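Bitiscetin (Bitis arietans, PDB 1JWI) binds von Willebrand factor and induces its interaction, through the A1 domain, with platelet GPIb-alpha, so that platelets aggregate. Local coordinates at residues K17-V22 with N121-K126. Sequence-based numbering, arbitrary orientation.
Sequences KVFKKV and NPFICK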
loop_
_atom_site.group_PDB
_atom_site.type_symbol
_atom_site.label_atom_id
_atom_site.label_comp_id
_atom_site.label_asym_id
_atom_site.label_seq_id
_atom_site.Cartn_x
_atom_site.Cartn_y
_atom_site.Cartn_z
ATOM N N LYS A 17 -23.799 8.059 10.863
ATOM C CA LYS A 17 -24.093 6.894 11.681
ATOM C C LYS A 17 -22.981 5.859 11.539
ATOM O O LYS A 17 -22.531 5.560 10.430
ATOM C CB LYS A 17 -25.429 6.281 11.249
ATOM C CG LYS A 17 -25.768 4.940 11.890
ATOM C CD LYS A 17 -26.301 5.113 13.291
ATOM C CE LYS A 17 -26.867 3.809 13.847
ATOM N NZ LYS A 17 -27.405 4.023 15.224
ATOM N N VAL A 18 -22.540 5.328 12.677
ATOM C CA VAL A 18 -21.504 4.301 12.724
ATOM C C VAL A 18 -22.227 2.966 12.880
ATOM O O VAL A 18 -22.978 2.772 13.837
ATOM C CB VAL A 18 -20.561 4.514 13.943
ATOM C CG1 VAL A 18 -19.584 3.357 14.066
ATOM C CG2 VAL A 18 -19.814 5.837 13.802
ATOM N N PHE A 19 -22.020 2.053 11.938
ATOM C CA PHE A 19 -22.668 0.744 11.997
ATOM C C PHE A 19 -21.721 -0.301 12.572
ATOM O O PHE A 19 -20.577 -0.436 12.126
ATOM C CB PHE A 19 -23.136 0.332 10.601
ATOM C CG PHE A 19 -24.325 1.110 10.113
ATOM C CD1 PHE A 19 -25.617 0.689 10.410
ATOM C CD2 PHE A 19 -24.155 2.277 9.375
ATOM C CE1 PHE A 19 -26.721 1.421 9.982
ATOM C CE2 PHE A 19 -25.256 3.017 8.944
ATOM C CZ PHE A 19 -26.541 2.586 9.248
ATOM N N LYS A 20 -22.202 -1.039 13.571
ATOM C CA LYS A 20 -21.394 -2.060 14.219
ATOM C C LYS A 20 -21.361 -3.383 13.464
ATOM O O LYS A 20 -20.456 -4.189 13.673
ATOM C CB LYS A 20 -21.871 -2.279 15.659
ATOM C CG LYS A 20 -21.449 -1.163 16.607
ATOM C CD LYS A 20 -21.584 -1.573 18.066
ATOM C CE LYS A 20 -23.032 -1.537 18.523
ATOM N NZ LYS A 20 -23.607 -0.167 18.390
ATOM N N LYS A 21 -22.341 -3.603 12.591
ATOM C CA LYS A 21 -22.392 -4.823 11.788
ATOM C C LYS A 21 -21.201 -4.767 10.836
ATOM O O LYS A 21 -21.128 -3.880 9.988
ATOM C CB LYS A 21 -23.694 -4.875 10.985
ATOM C CG LYS A 21 -23.968 -3.603 10.182
ATOM C CD LYS A 21 -25.087 -3.780 9.160
ATOM C CE LYS A 21 -24.660 -4.698 8.023
ATOM N NZ LYS A 21 -25.745 -4.883 7.013
ATOM N N VAL A 22 -20.269 -5.703 10.975
ATOM C CA VAL A 22 -19.071 -5.706 10.134
ATOM C C VAL A 22 -19.317 -6.165 8.703
ATOM O O VAL A 22 -20.122 -7.056 8.452
ATOM C CB VAL A 22 -17.961 -6.586 10.745
ATOM C CG1 VAL A 22 -17.595 -6.071 12.130
ATOM C CG2 VAL A 22 -18.423 -8.040 10.812
ATOM N N ASN A 121 -15.039 -4.981 8.732
ATOM C CA ASN A 121 -14.932 -3.967 9.776
ATOM C C ASN A 121 -16.212 -3.169 9.904
ATOM O O ASN A 121 -17.050 -3.170 9.001
ATOM C CB ASN A 121 -13.825 -2.960 9.444
ATOM C CG ASN A 121 -12.447 -3.568 9.455
ATOM O OD1 ASN A 121 -12.032 -4.167 10.445
ATOM N ND2 ASN A 121 -11.715 -3.401 8.355
ATOM N N PRO A 122 -16.391 -2.487 11.044
ATOM C CA PRO A 122 -17.608 -1.689 11.170
ATOM C C PRO A 122 -17.384 -0.530 10.198
ATOM O O PRO A 122 -16.281 -0.375 9.652
ATOM C CB PRO A 122 -17.592 -1.258 12.641
ATOM C CG PRO A 122 -16.145 -1.248 12.990
ATOM C CD PRO A 122 -15.633 -2.496 12.305
ATOM N N PHE A 123 -18.403 0.285 9.970
ATOM C CA PHE A 123 -18.250 1.382 9.025
ATOM C C PHE A 123 -19.107 2.588 9.356
ATOM O O PHE A 123 -19.965 2.540 10.239
ATOM C CB PHE A 123 -18.561 0.905 7.606
ATOM C CG PHE A 123 -19.902 0.253 7.467
ATOM C CD1 PHE A 123 -20.097 -1.064 7.867
ATOM C CD2 PHE A 123 -20.976 0.960 6.937
ATOM C CE1 PHE A 123 -21.345 -1.672 7.738
ATOM C CE2 PHE A 123 -22.229 0.360 6.803
ATOM C CZ PHE A 123 -22.412 -0.961 7.208
ATOM N N ILE A 124 -18.864 3.669 8.632
ATOM C CA ILE A 124 -19.578 4.908 8.865
ATOM C C ILE A 124 -20.199 5.469 7.598
ATOM O O ILE A 124 -19.509 5.703 6.603
ATOM C CB ILE A 124 -18.629 5.964 9.461
ATOM C CG1 ILE A 124 -19.347 7.309 9.568
ATOM C CG2 ILE A 124 -17.385 6.088 8.593
ATOM C CD1 ILE A 124 -18.451 8.441 9.988
ATOM N N CYS A 125 -21.512 5.681 7.655
ATOM C CA CYS A 125 -22.261 6.234 6.537
ATOM C C CYS A 125 -22.489 7.734 6.727
ATOM O O CYS A 125 -22.490 8.249 7.851
ATOM C CB CYS A 125 -23.614 5.535 6.402
ATOM S SG CYS A 125 -23.534 3.756 6.035
ATOM N N LYS A 126 -22.669 8.421 5.609
ATOM C CA LYS A 126 -22.912 9.854 5.597
ATOM C C LYS A 126 -23.930 10.141 4.492
ATOM O O LYS A 126 -23.795 9.646 3.368
ATOM C CB LYS A 126 -21.602 10.593 5.325
ATOM C CG LYS A 126 -21.736 12.076 5.045
ATOM C CD LYS A 126 -20.364 12.660 4.754
ATOM C CE LYS A 126 -20.444 14.109 4.311
ATOM N NZ LYS A 126 -19.097 14.623 3.921
#
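Phe123 O takes two donors from strand 17-20. Phe19 N hydrogen-bonds to Phe123 O at 2.7 Å, nearly in line with the carbonyl. Val18 CA makes a C-H...O contact with Phe123 O at 3.4 Å. In return, Phe123 N bonds to Phe19 O, and Pro122 CB packs 3.1 Å from that same Phe19 O. Lys17 and Cys125 form the second hydrogen-bonded pair of this antiparallel ladder. Lys17 N and Cys125 N each hydrogen-bond the other residue's O. Val18 and Ile124, between these two pairs, form a non-hydrogen-bonded pair.

Phe19, Phe123 and Cys125 carry their side chains on one face of the sheet. Phe123 CG sits between its own N and carbonyl carbon (chi1 54°), and the ring reaches across toward Phe19. Phe19 CB lies over one face of this ring, 3.7 Å from Phe123 CZ, as a CH-pi contact. The two rings are nearly parallel (20°) but slid apart, so they barely overlap. Lys21 O meets the edge of the Phe123 ring near its plane, 3.2 Å from CE1. Cys125 SG approaches the Phe19 ring obliquely, 3.5 Å from CE2. This sulfur is in a disulfide with Cys32 of helix 25-34. Ala28 and Cys32 of this helix also touch the Phe123 side chain. On the other face, Val18 and Ile124 pack against helix 45-58.

The contact joins strand 14-20 to the last strand, 121-126, in the four-stranded sheet of the C-type lectin-like fold. The four backbone hydrogen bonds set Lys17 opposite Cys125 and Phe19 opposite Phe123, and the disulfide ties the aromatic face covalently to helix 25-34. Lys21 O would suit the slightly positive C-H edge of the Phe123 ring, while Phe19 CB lies over a face.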